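Uncharacterized protein DUF305 (Deinococcus radiodurans R1, PDB 3BT5) is of unknown function but folds as a compact four-helix bundle, consistent with the ferritin-like clan to which the DUF305 family belongs. Local coordinates at residues M64-W68 and R131-L137; Q18-Q22 and P71-I76; Q57-M61 and L137-I141; S53-Q57 and T144-E148; L108-I112 and M152-L156. One frame throughout, in Å; residues are numbered along the deposited sequence.

Contact 1. Residues M64-W68 and R131-L137; sequences MLGRW and RPEVERL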
# COMPACT_ATOMS: atom_id res chain seq x y z
N MET A 64 10.02 0.70 -13.83
CA MET A 64 9.10 0.68 -14.96
C MET A 64 8.87 2.09 -15.50
O MET A 64 8.92 2.32 -16.71
CB MET A 64 7.77 0.12 -14.51
CG MET A 64 7.38 -1.06 -15.30
SD MET A 64 5.91 -1.87 -14.68
CE MET A 64 6.57 -3.50 -14.33
N LEU A 65 8.56 3.03 -14.61
CA LEU A 65 8.31 4.39 -15.03
C LEU A 65 9.59 4.94 -15.67
O LEU A 65 9.53 5.59 -16.70
CB LEU A 65 7.85 5.25 -13.87
CG LEU A 65 6.47 4.88 -13.31
CD1 LEU A 65 6.17 5.87 -12.19
CD2 LEU A 65 5.40 4.96 -14.39
N GLY A 66 10.74 4.68 -15.06
CA GLY A 66 12.01 5.13 -15.66
C GLY A 66 12.23 4.59 -17.06
O GLY A 66 12.62 5.34 -17.99
N ARG A 67 12.02 3.28 -17.23
CA ARG A 67 12.19 2.66 -18.56
C ARG A 67 11.23 3.24 -19.59
O ARG A 67 11.58 3.38 -20.77
CB ARG A 67 12.00 1.14 -18.51
CG ARG A 67 13.07 0.40 -17.74
CD ARG A 67 13.02 -1.11 -18.02
NE ARG A 67 11.77 -1.73 -17.56
CZ ARG A 67 11.59 -2.21 -16.33
NH1 ARG A 67 12.56 -2.10 -15.42
NH2 ARG A 67 10.44 -2.77 -15.99
N TRP A 68 10.01 3.54 -19.15
CA TRP A 68 8.99 4.03 -20.06
C TRP A 68 9.18 5.51 -20.35
O TRP A 68 8.50 6.08 -21.22
CB TRP A 68 7.59 3.84 -19.45
CG TRP A 68 7.23 2.43 -19.25
CD1 TRP A 68 7.86 1.32 -19.77
CD2 TRP A 68 6.13 1.94 -18.47
NE1 TRP A 68 7.22 0.18 -19.36
CE2 TRP A 68 6.15 0.53 -18.56
CE3 TRP A 68 5.14 2.56 -17.69
CZ2 TRP A 68 5.22 -0.27 -17.92
CZ3 TRP A 68 4.21 1.75 -17.04
CH2 TRP A 68 4.25 0.35 -17.15
N ARG A 131 0.43 -5.62 -20.99
CA ARG A 131 1.87 -5.80 -21.22
C ARG A 131 2.44 -6.79 -20.19
O ARG A 131 2.17 -6.66 -19.02
CB ARG A 131 2.51 -4.44 -21.04
CG ARG A 131 3.99 -4.39 -20.98
CD ARG A 131 4.42 -2.93 -20.80
NE ARG A 131 5.76 -2.70 -21.34
CZ ARG A 131 5.99 -2.29 -22.58
NH1 ARG A 131 4.97 -2.06 -23.40
NH2 ARG A 131 7.23 -2.11 -23.00
N PRO A 132 3.20 -7.81 -20.64
CA PRO A 132 3.65 -8.86 -19.72
C PRO A 132 4.23 -8.41 -18.37
O PRO A 132 3.86 -8.97 -17.34
CB PRO A 132 4.68 -9.65 -20.55
CG PRO A 132 4.16 -9.50 -21.97
CD PRO A 132 3.61 -8.07 -22.04
N GLU A 133 5.11 -7.42 -18.37
CA GLU A 133 5.72 -6.99 -17.10
C GLU A 133 4.70 -6.36 -16.17
O GLU A 133 4.85 -6.42 -14.94
CB GLU A 133 6.87 -6.02 -17.34
CG GLU A 133 6.48 -4.73 -18.07
CD GLU A 133 7.67 -3.81 -18.29
OE1 GLU A 133 8.69 -4.03 -17.61
OE2 GLU A 133 7.60 -2.89 -19.13
N VAL A 134 3.67 -5.76 -16.76
CA VAL A 134 2.61 -5.15 -15.95
C VAL A 134 1.74 -6.26 -15.39
O VAL A 134 1.38 -6.23 -14.22
CB VAL A 134 1.78 -4.10 -16.75
CG1 VAL A 134 0.60 -3.59 -15.93
CG2 VAL A 134 2.69 -2.93 -17.16
N GLU A 135 1.45 -7.28 -16.20
CA GLU A 135 0.67 -8.40 -15.71
C GLU A 135 1.39 -9.09 -14.55
O GLU A 135 0.77 -9.45 -13.54
CB GLU A 135 0.37 -9.43 -16.83
CG GLU A 135 -0.59 -10.52 -16.35
CD GLU A 135 -0.81 -11.63 -17.35
OE1 GLU A 135 -0.07 -11.70 -18.36
OE2 GLU A 135 -1.74 -12.45 -17.11
N ARG A 136 2.70 -9.26 -14.69
CA ARG A 136 3.50 -9.92 -13.67
C ARG A 136 3.44 -9.12 -12.37
O ARG A 136 3.16 -9.67 -11.29
CB ARG A 136 4.95 -10.08 -14.16
CG ARG A 136 5.85 -10.91 -13.26
CD ARG A 136 7.21 -11.18 -13.92
NE ARG A 136 7.95 -9.95 -14.22
CZ ARG A 136 8.23 -9.52 -15.45
NH1 ARG A 136 8.91 -8.39 -15.62
NH2 ARG A 136 7.84 -10.21 -16.52
N LEU A 137 3.70 -7.82 -12.48
CA LEU A 137 3.65 -6.92 -11.32
C LEU A 137 2.27 -6.97 -10.66
O LEU A 137 2.14 -7.06 -9.42
CB LEU A 137 3.92 -5.49 -11.77
CG LEU A 137 3.67 -4.41 -10.72
CD1 LEU A 137 4.71 -4.52 -9.61
CD2 LEU A 137 3.66 -3.00 -11.34
O HOH W 1 10.00 -1.86 -19.66
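E133 is the polar centre of this contact between the C-terminal turn of helix 41-68 and the first turns of helix 132-158, which run antiparallel at 169° with axes 12.8 Å apart. R67 NH2 donates to E133 OE1 at 2.7 Å, a hydrogen-bonded salt bridge between the helices. E133 OE2 takes three donors: W68 NE1 at 3.1 Å, water 1 at 2.7 Å and R131 NE at 2.9 Å, the last a salt bridge within its own segment, completing an R67-E133-R131 network. Water 1 also accepts from R67 NE at 2.7 Å, so the guanidinium meets the carboxylate directly and through solvent. R131 gives NH1 to the carbonyl of P7 and its backbone N to E13 OE2. Alongside, W68 CH2 lies 3.6 Å from V134 CG2, and M64 SD lies 4.2 Å from V134 CG2 and from L137 CD2. Two arginines and an indole round one carboxylate are consistent with an ionised glutamate, its charge balanced at this partly exposed end.

Contact 2. Residues Q18-Q22 and P71-I76; sequences QHMLQ and PPGEPI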
# COMPACT_ATOMS: atom_id res chain seq x y z
N GLN A 18 1.71 4.65 -11.96
CA GLN A 18 1.87 5.92 -11.23
C GLN A 18 1.03 5.92 -9.95
O GLN A 18 1.50 6.32 -8.87
CB GLN A 18 1.45 7.09 -12.10
CG GLN A 18 2.44 7.38 -13.22
CD GLN A 18 1.89 8.43 -14.20
OE1 GLN A 18 0.67 8.52 -14.41
NE2 GLN A 18 2.79 9.18 -14.84
N HIS A 19 -0.23 5.50 -10.07
CA HIS A 19 -1.09 5.50 -8.90
C HIS A 19 -0.67 4.48 -7.87
O HIS A 19 -0.70 4.77 -6.65
CB HIS A 19 -2.52 5.19 -9.30
CG HIS A 19 -3.22 6.36 -9.91
ND1 HIS A 19 -4.47 6.24 -10.49
CD2 HIS A 19 -2.89 7.67 -10.00
CE1 HIS A 19 -4.86 7.43 -10.93
NE2 HIS A 19 -3.92 8.31 -10.65
N MET A 20 -0.25 3.29 -8.31
CA MET A 20 0.13 2.27 -7.34
C MET A 20 1.41 2.66 -6.60
O MET A 20 1.59 2.31 -5.44
CB MET A 20 0.29 0.91 -8.02
CG MET A 20 0.41 -0.22 -7.06
SD MET A 20 -1.02 -0.44 -5.96
CE MET A 20 -2.27 -0.87 -7.17
N LEU A 21 2.30 3.40 -7.27
CA LEU A 21 3.54 3.80 -6.61
C LEU A 21 3.18 4.72 -5.44
O LEU A 21 3.73 4.58 -4.33
CB LEU A 21 4.47 4.46 -7.62
CG LEU A 21 5.81 4.98 -7.07
CD1 LEU A 21 6.60 3.89 -6.41
CD2 LEU A 21 6.60 5.58 -8.24
N GLN A 22 2.27 5.66 -5.66
CA GLN A 22 1.86 6.55 -4.57
C GLN A 22 1.07 5.79 -3.50
O GLN A 22 1.18 6.06 -2.29
CB GLN A 22 0.98 7.67 -5.14
CG GLN A 22 1.73 8.69 -5.96
CD GLN A 22 0.82 9.83 -6.36
OE1 GLN A 22 0.08 10.38 -5.53
NE2 GLN A 22 0.82 10.16 -7.62
N PRO A 71 6.91 10.25 -16.06
CA PRO A 71 7.10 10.90 -14.77
C PRO A 71 6.28 10.17 -13.71
O PRO A 71 5.43 9.33 -14.04
CB PRO A 71 6.52 12.29 -15.00
CG PRO A 71 5.45 12.08 -16.04
CD PRO A 71 6.02 11.02 -16.95
N PRO A 72 6.52 10.51 -12.44
CA PRO A 72 5.61 10.06 -11.39
C PRO A 72 4.25 10.70 -11.64
O PRO A 72 4.15 11.74 -12.32
CB PRO A 72 6.22 10.62 -10.09
CG PRO A 72 7.42 11.37 -10.46
CD PRO A 72 7.63 11.34 -11.94
N GLY A 73 3.20 10.10 -11.12
CA GLY A 73 1.91 10.75 -11.30
C GLY A 73 1.82 12.13 -10.64
O GLY A 73 2.60 12.48 -9.73
N GLU A 74 0.89 12.94 -11.13
CA GLU A 74 0.40 14.07 -10.34
C GLU A 74 -0.14 13.49 -9.03
O GLU A 74 -0.62 12.36 -9.00
CB GLU A 74 -0.72 14.77 -11.10
CG GLU A 74 -0.60 14.61 -12.62
CD GLU A 74 -1.17 13.30 -13.13
OE1 GLU A 74 -0.43 12.51 -13.75
OE2 GLU A 74 -2.37 13.04 -12.90
N PRO A 75 -0.07 14.26 -7.93
CA PRO A 75 -0.63 13.73 -6.68
C PRO A 75 -2.11 13.32 -6.82
O PRO A 75 -2.90 13.93 -7.56
CB PRO A 75 -0.47 14.91 -5.71
CG PRO A 75 0.63 15.75 -6.28
CD PRO A 75 0.52 15.60 -7.77
N ILE A 76 -2.48 12.24 -6.13
CA ILE A 76 -3.89 11.84 -6.04
C ILE A 76 -4.66 12.83 -5.13
O ILE A 76 -4.11 13.27 -4.11
CB ILE A 76 -3.97 10.42 -5.49
CG1 ILE A 76 -3.22 9.46 -6.45
CG2 ILE A 76 -5.44 10.03 -5.28
CD1 ILE A 76 -2.88 8.13 -5.80
O HOH W 2 3.54 8.17 -8.98
O HOH W 3 -1.45 9.40 -12.89
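Two glutamines one helical turn apart, Q22 and Q18, bury 79 and 78 Å² against the extended segment 71-76 and hold it by its backbone. Q18 NE2 donates to P71 O at 2.8 Å, while Q18 CG packs 3.5 Å from G73 N. Q22 uses both ends of its amide: Q22 NE2 donates to E74 O at 3.0 Å, and Q22 OE1 accepts from I76 N at 3.2 Å. These two main-chain atoms flank P75, so one amide spans the proline. G73 sits tightly between the glutamines; a CB there would fall about 3.1 Å from Q18 CB and from Q22 NE2. Water 2 joins the G73 amide to the carbonyl of Q18. I76, with 68 Å² buried, turns toward the helix and sets CG1 4.0 Å from H19 CD2, near M84. Segment 71-76 is a polyproline II-like stretch whose backbone polar groups are met by glutamine side chains, packing the link between helices 41-68 and 78-83 on helix 11-37 of the four-helix bundle.

Contact 3. Residues Q57-M61 and L137-I141; sequences QMRQM and LARQI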
# COMPACT_ATOMS: atom_id res chain seq x y z
N GLN A 57 8.19 -3.69 -4.16
CA GLN A 57 7.34 -3.42 -5.30
C GLN A 57 7.47 -1.98 -5.80
O GLN A 57 7.40 -1.73 -7.02
CB GLN A 57 5.90 -3.78 -4.95
CG GLN A 57 5.76 -5.32 -4.93
CD GLN A 57 4.46 -5.83 -4.37
OE1 GLN A 57 3.55 -5.06 -4.04
NE2 GLN A 57 4.35 -7.16 -4.28
N MET A 58 7.71 -1.02 -4.90
CA MET A 58 7.96 0.35 -5.32
C MET A 58 9.19 0.42 -6.20
O MET A 58 9.19 1.14 -7.19
CB MET A 58 8.13 1.27 -4.12
CG MET A 58 6.81 1.41 -3.37
SD MET A 58 7.02 2.35 -1.81
CE MET A 58 7.24 4.00 -2.46
N ARG A 59 10.26 -0.30 -5.83
CA ARG A 59 11.46 -0.24 -6.67
C ARG A 59 11.16 -0.73 -8.10
O ARG A 59 11.71 -0.19 -9.09
CB ARG A 59 12.57 -1.08 -6.05
CG ARG A 59 13.14 -0.45 -4.76
CD ARG A 59 14.47 -1.08 -4.33
NE ARG A 59 14.38 -2.52 -4.14
CZ ARG A 59 13.94 -3.13 -3.04
NH1 ARG A 59 13.52 -2.41 -1.99
NH2 ARG A 59 13.94 -4.46 -2.97
N GLN A 60 10.34 -1.77 -8.21
CA GLN A 60 9.95 -2.30 -9.52
C GLN A 60 9.14 -1.28 -10.30
O GLN A 60 9.31 -1.12 -11.51
CB GLN A 60 9.11 -3.57 -9.37
CG GLN A 60 9.82 -4.77 -8.77
CD GLN A 60 8.93 -5.99 -8.76
OE1 GLN A 60 8.35 -6.36 -9.80
NE2 GLN A 60 8.79 -6.61 -7.60
N MET A 61 8.21 -0.61 -9.62
CA MET A 61 7.40 0.41 -10.26
C MET A 61 8.20 1.61 -10.71
O MET A 61 7.98 2.16 -11.81
CB MET A 61 6.30 0.86 -9.30
CG MET A 61 5.32 -0.28 -9.05
SD MET A 61 3.86 0.25 -8.18
CE MET A 61 4.28 -0.26 -6.56
N LEU A 137 3.70 -7.82 -12.48
CA LEU A 137 3.65 -6.92 -11.32
C LEU A 137 2.27 -6.97 -10.66
O LEU A 137 2.14 -7.06 -9.42
CB LEU A 137 3.92 -5.49 -11.77
CG LEU A 137 3.67 -4.41 -10.72
CD1 LEU A 137 4.71 -4.52 -9.61
CD2 LEU A 137 3.66 -3.00 -11.34
N ALA A 138 1.23 -6.92 -11.48
CA ALA A 138 -0.13 -6.96 -10.96
C ALA A 138 -0.38 -8.24 -10.16
O ALA A 138 -0.96 -8.21 -9.06
CB ALA A 138 -1.13 -6.84 -12.09
N ARG A 139 0.01 -9.38 -10.72
CA ARG A 139 -0.15 -10.63 -10.00
C ARG A 139 0.60 -10.60 -8.66
O ARG A 139 0.05 -11.01 -7.62
CB ARG A 139 0.28 -11.80 -10.88
CG ARG A 139 -0.58 -11.90 -12.14
CD ARG A 139 -0.38 -13.18 -12.94
NE ARG A 139 -1.31 -13.23 -14.06
CZ ARG A 139 -2.59 -13.62 -13.97
NH1 ARG A 139 -3.08 -14.00 -12.80
NH2 ARG A 139 -3.37 -13.62 -15.04
N GLN A 140 1.83 -10.11 -8.67
CA GLN A 140 2.62 -10.01 -7.42
C GLN A 140 1.95 -9.13 -6.37
O GLN A 140 1.92 -9.46 -5.18
CB GLN A 140 4.05 -9.53 -7.68
CG GLN A 140 4.90 -10.53 -8.46
CD GLN A 140 6.16 -9.90 -9.05
OE1 GLN A 140 6.51 -8.76 -8.73
NE2 GLN A 140 6.84 -10.64 -9.92
N ILE A 141 1.44 -7.99 -6.81
CA ILE A 141 0.74 -7.09 -5.90
C ILE A 141 -0.45 -7.79 -5.26
O ILE A 141 -0.61 -7.74 -4.03
CB ILE A 141 0.28 -5.80 -6.63
CG1 ILE A 141 1.50 -4.93 -6.99
CG2 ILE A 141 -0.75 -5.03 -5.78
CD1 ILE A 141 1.18 -3.79 -7.94
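L137 lies over M61, with L137 CD2 3.9 Å from M61 CG, and its other methyl, CD1, packs near the end of the Q60 side chain. One turn further along helix 132-158, I141 sets CG1 3.6 Å from Q57 OE1, so the flat amide of Q57 lies beside an aliphatic branch. Q57 OE1 also accepts a hydrogen bond from H24 NE2 of helix 11-37. Helices 41-68 and 132-158 pass each other antiparallel here, at -163° with axes 11.5 Å apart, as two neighbouring members of a four-helix bundle, consistent with the ferritin clan. At this axis spacing the gap is filled by long side chains; the closest CA pair, Q57 and I141, is 7.6 Å apart. Toward the outer edge the Q60 and Q140 side chains come together, their CA-to-CB bonds each directed toward the other helix. M61 also touches M20 and H24, while I141 meets T122 of helix 100-122, carrying the packing into the other two long helices.

Contact 4. Residues S53-Q57 and T144-E148; sequences SQREQ and TQRGE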
# COMPACT_ATOMS: atom_id res chain seq x y z
N SER A 53 8.09 -5.33 2.03
CA SER A 53 7.43 -5.86 0.85
C SER A 53 6.92 -4.75 -0.05
O SER A 53 7.04 -4.83 -1.28
CB SER A 53 6.27 -6.76 1.24
OG SER A 53 5.24 -5.96 1.78
N GLN A 54 6.38 -3.69 0.54
CA GLN A 54 5.88 -2.58 -0.28
C GLN A 54 7.05 -1.89 -0.98
O GLN A 54 6.95 -1.54 -2.16
CB GLN A 54 5.11 -1.58 0.59
CG GLN A 54 3.78 -2.12 1.15
CD GLN A 54 2.60 -1.91 0.18
OE1 GLN A 54 2.12 -0.79 -0.01
NE2 GLN A 54 2.14 -2.99 -0.42
N ARG A 55 8.17 -1.71 -0.28
CA ARG A 55 9.32 -1.06 -0.91
C ARG A 55 9.87 -1.87 -2.10
O ARG A 55 10.30 -1.28 -3.10
CB ARG A 55 10.41 -0.79 0.13
CG ARG A 55 10.07 0.38 1.02
CD ARG A 55 11.07 0.55 2.15
NE ARG A 55 12.39 0.90 1.64
CZ ARG A 55 13.38 1.33 2.41
NH1 ARG A 55 13.18 1.50 3.71
NH2 ARG A 55 14.58 1.61 1.87
N GLU A 56 9.88 -3.19 -2.00
CA GLU A 56 10.35 -4.03 -3.10
C GLU A 56 9.50 -3.78 -4.34
O GLU A 56 10.01 -3.64 -5.45
CB GLU A 56 10.28 -5.50 -2.72
CG GLU A 56 10.82 -6.44 -3.80
CD GLU A 56 10.52 -7.92 -3.52
OE1 GLU A 56 10.07 -8.26 -2.41
OE2 GLU A 56 10.73 -8.75 -4.44
N GLN A 57 8.19 -3.69 -4.16
CA GLN A 57 7.34 -3.42 -5.30
C GLN A 57 7.47 -1.98 -5.80
O GLN A 57 7.40 -1.73 -7.02
CB GLN A 57 5.90 -3.78 -4.95
CG GLN A 57 5.76 -5.32 -4.93
CD GLN A 57 4.46 -5.83 -4.37
OE1 GLN A 57 3.55 -5.06 -4.04
NE2 GLN A 57 4.35 -7.16 -4.28
N THR A 144 0.63 -10.57 -2.73
CA THR A 144 1.26 -10.03 -1.55
C THR A 144 0.23 -9.31 -0.67
O THR A 144 0.22 -9.48 0.57
CB THR A 144 2.42 -9.10 -1.94
OG1 THR A 144 3.41 -9.89 -2.62
CG2 THR A 144 3.04 -8.45 -0.71
N GLN A 145 -0.65 -8.53 -1.30
CA GLN A 145 -1.65 -7.76 -0.52
C GLN A 145 -2.56 -8.75 0.19
O GLN A 145 -2.91 -8.52 1.35
CB GLN A 145 -2.59 -6.93 -1.42
CG GLN A 145 -2.04 -5.86 -2.28
CD GLN A 145 -1.10 -5.05 -1.54
OE1 GLN A 145 0.11 -5.25 -1.65
NE2 GLN A 145 -1.62 -4.11 -0.74
N ARG A 146 -2.98 -9.79 -0.51
CA ARG A 146 -3.92 -10.73 0.08
C ARG A 146 -3.27 -11.50 1.23
O ARG A 146 -3.93 -11.76 2.23
CB ARG A 146 -4.51 -11.66 -0.99
CG ARG A 146 -5.57 -10.99 -1.87
CD ARG A 146 -6.14 -11.92 -2.96
NE ARG A 146 -7.33 -11.34 -3.60
CZ ARG A 146 -7.84 -11.75 -4.76
NH1 ARG A 146 -7.25 -12.72 -5.43
NH2 ARG A 146 -8.92 -11.17 -5.26
N GLY A 147 -2.00 -11.86 1.09
CA GLY A 147 -1.30 -12.51 2.20
C GLY A 147 -1.25 -11.59 3.42
O GLY A 147 -1.53 -12.00 4.54
N GLU A 148 -0.89 -10.33 3.20
CA GLU A 148 -0.77 -9.39 4.31
C GLU A 148 -2.13 -9.09 4.97
O GLU A 148 -2.20 -8.94 6.19
CB GLU A 148 -0.05 -8.12 3.86
CG GLU A 148 1.42 -8.43 3.55
CD GLU A 148 2.22 -7.24 3.04
OE1 GLU A 148 1.66 -6.15 2.75
OE2 GLU A 148 3.46 -7.41 2.94
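Within the four-helix bundle, helices 41-68 and 132-158 run side by side here as an antiparallel pair at 172°, their axes 12.0 Å apart, and polar side chains bridge the gap. The carbon contact is slight: S53 CB and T144 CG2 are 4.1 Å apart, at the point of nearest backbone approach, where the two CA atoms stand 7.8 Å apart. Amide groups fill much of the rest. Q54 NE2 lies 3.3 Å from Q145 OE1, while Q57 NE2 lies 3.3 Å from T144 OG1. The other end of that second amide, Q57 OE1, accepts from H24 NE2; T144 OG1, for its part, is hydrogen-bonded to the carbonyl of Q140 in its own helix. Q54 and Q145 also touch H114 and H115 respectively, so helix 100-122 backs the amide layer. The clear hydrogen bond across the pair belongs to the carboxylate of E148, whose two oxygens serve different helices. E148 OE1 receives H115 NE2, and E148 OE2 accepts a short bond of 2.6 Å from S53 OG.

Contact 5. Residues L108-I112 and M152-L156; sequences LRLMI and MEGVL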
# COMPACT_ATOMS: atom_id res chain seq x y z
N LEU A 108 -3.87 -1.43 11.88
CA LEU A 108 -4.30 -2.65 11.20
C LEU A 108 -5.55 -2.38 10.36
O LEU A 108 -5.60 -2.80 9.20
CB LEU A 108 -4.57 -3.76 12.22
CG LEU A 108 -3.29 -4.18 12.94
CD1 LEU A 108 -3.64 -5.02 14.20
CD2 LEU A 108 -2.37 -4.95 12.02
N ARG A 109 -6.54 -1.67 10.91
CA ARG A 109 -7.73 -1.38 10.14
C ARG A 109 -7.40 -0.55 8.90
O ARG A 109 -7.92 -0.82 7.81
CB ARG A 109 -8.77 -0.67 11.00
CG ARG A 109 -9.33 -1.54 12.10
CD ARG A 109 -10.48 -0.83 12.72
NE ARG A 109 -10.02 0.25 13.58
CZ ARG A 109 -9.99 0.18 14.91
NH1 ARG A 109 -9.56 1.20 15.63
NH2 ARG A 109 -10.40 -0.93 15.52
N LEU A 110 -6.56 0.47 9.05
CA LEU A 110 -6.22 1.31 7.93
C LEU A 110 -5.41 0.55 6.90
O LEU A 110 -5.63 0.72 5.71
CB LEU A 110 -5.42 2.55 8.39
CG LEU A 110 -6.21 3.55 9.26
CD1 LEU A 110 -5.26 4.59 9.80
CD2 LEU A 110 -7.35 4.21 8.44
N MET A 111 -4.47 -0.27 7.35
CA MET A 111 -3.66 -0.99 6.37
C MET A 111 -4.48 -2.06 5.66
O MET A 111 -4.27 -2.30 4.47
CB MET A 111 -2.42 -1.60 7.03
CG MET A 111 -1.41 -2.15 6.01
SD MET A 111 -0.45 -0.85 5.15
CE MET A 111 0.66 -0.37 6.47
N ILE A 112 -5.41 -2.70 6.35
CA ILE A 112 -6.30 -3.63 5.66
C ILE A 112 -7.11 -2.93 4.57
O ILE A 112 -7.18 -3.42 3.45
CB ILE A 112 -7.25 -4.37 6.65
CG1 ILE A 112 -6.45 -5.37 7.51
CG2 ILE A 112 -8.41 -5.05 5.90
CD1 ILE A 112 -7.22 -5.80 8.78
N MET A 152 -2.93 -9.56 8.85
CA MET A 152 -3.41 -8.45 9.65
C MET A 152 -4.75 -8.75 10.31
O MET A 152 -4.99 -8.34 11.45
CB MET A 152 -3.50 -7.18 8.80
CG MET A 152 -2.12 -6.67 8.42
SD MET A 152 -2.22 -5.05 7.60
CE MET A 152 -2.87 -5.54 6.00
N GLU A 153 -5.63 -9.45 9.61
CA GLU A 153 -6.92 -9.83 10.20
C GLU A 153 -6.69 -10.77 11.39
O GLU A 153 -7.39 -10.68 12.40
CB GLU A 153 -7.82 -10.50 9.17
CG GLU A 153 -8.26 -9.52 8.11
CD GLU A 153 -9.04 -10.15 6.98
OE1 GLU A 153 -8.81 -11.35 6.68
OE2 GLU A 153 -9.85 -9.43 6.37
N GLY A 154 -5.71 -11.67 11.28
CA GLY A 154 -5.39 -12.58 12.38
C GLY A 154 -4.85 -11.79 13.58
O GLY A 154 -5.24 -12.04 14.74
N VAL A 155 -3.94 -10.85 13.31
CA VAL A 155 -3.36 -10.07 14.40
C VAL A 155 -4.44 -9.23 15.08
O VAL A 155 -4.51 -9.15 16.32
CB VAL A 155 -2.22 -9.14 13.88
CG1 VAL A 155 -1.69 -8.26 15.01
CG2 VAL A 155 -1.11 -10.00 13.27
N LEU A 156 -5.29 -8.58 14.28
CA LEU A 156 -6.33 -7.73 14.84
C LEU A 156 -7.22 -8.57 15.77
O LEU A 156 -7.62 -8.11 16.85
CB LEU A 156 -7.15 -7.08 13.72
CG LEU A 156 -8.20 -6.05 14.09
CD1 LEU A 156 -7.59 -4.88 14.85
CD2 LEU A 156 -8.87 -5.57 12.80
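This is apolar helix-to-helix packing between helices 100-122 and 132-158, the last two long helices of the bundle, crossing antiparallel at -161° with axes 10.0 Å apart. M152 and L108, whose CA atoms are 6.1 Å apart, bury 96 and 88 Å². The M152 side chain reaches across the interface: its SD comes within 3.4 Å of M111 CG, its CB lies 3.7 Å from I112 CG1, and its CG is 4.0 Å from L108 CD2. L108 spreads its other methyl over the next turn, CD1 lying 3.9 Å from V155 CG1 and 4.0 Å from L156 CD1. Nearer the surface, I112 CD1 meets the aliphatic part of E153 at CG, 3.9 Å away, and R109 CG lies 4.1 Å from L156 CD2, while R109 NH1 is hydrogen-bonded to Q106 OE1. L46 of helix 41-68 touches both L108 and M152, extending the packing to a third helix. With no hydrogen bond between the segments, their association here rests on van der Waals packing and burial of aliphatic and methionine side chains.

In the fold
Contacts 1, 3 and 4 follow one another along a single antiparallel pair, helices 41-68 and 132-158: contacts 1 and 3 share L137, with centres 9 Å apart, and contacts 3 and 4 share Q57, with centres 8 Å apart. Contact 5 carries helix 132-158 on to helix 100-122, its centre 14 Å from that of contact 4 and 29 Å from contact 1, on the opposite side of the chain's centre. Contact 2 brings in helix 11-37: M20 CB lies 3.6 Å from M61 SD of contact 3, and L65 CD1 of contact 1 lies 4.0 Å from L21 CD2. H24, hydrogen-bonded to Q57, links contacts 3 and 4 to helix 11-37; H115, bonded to E148, links contact 4 to helix 100-122.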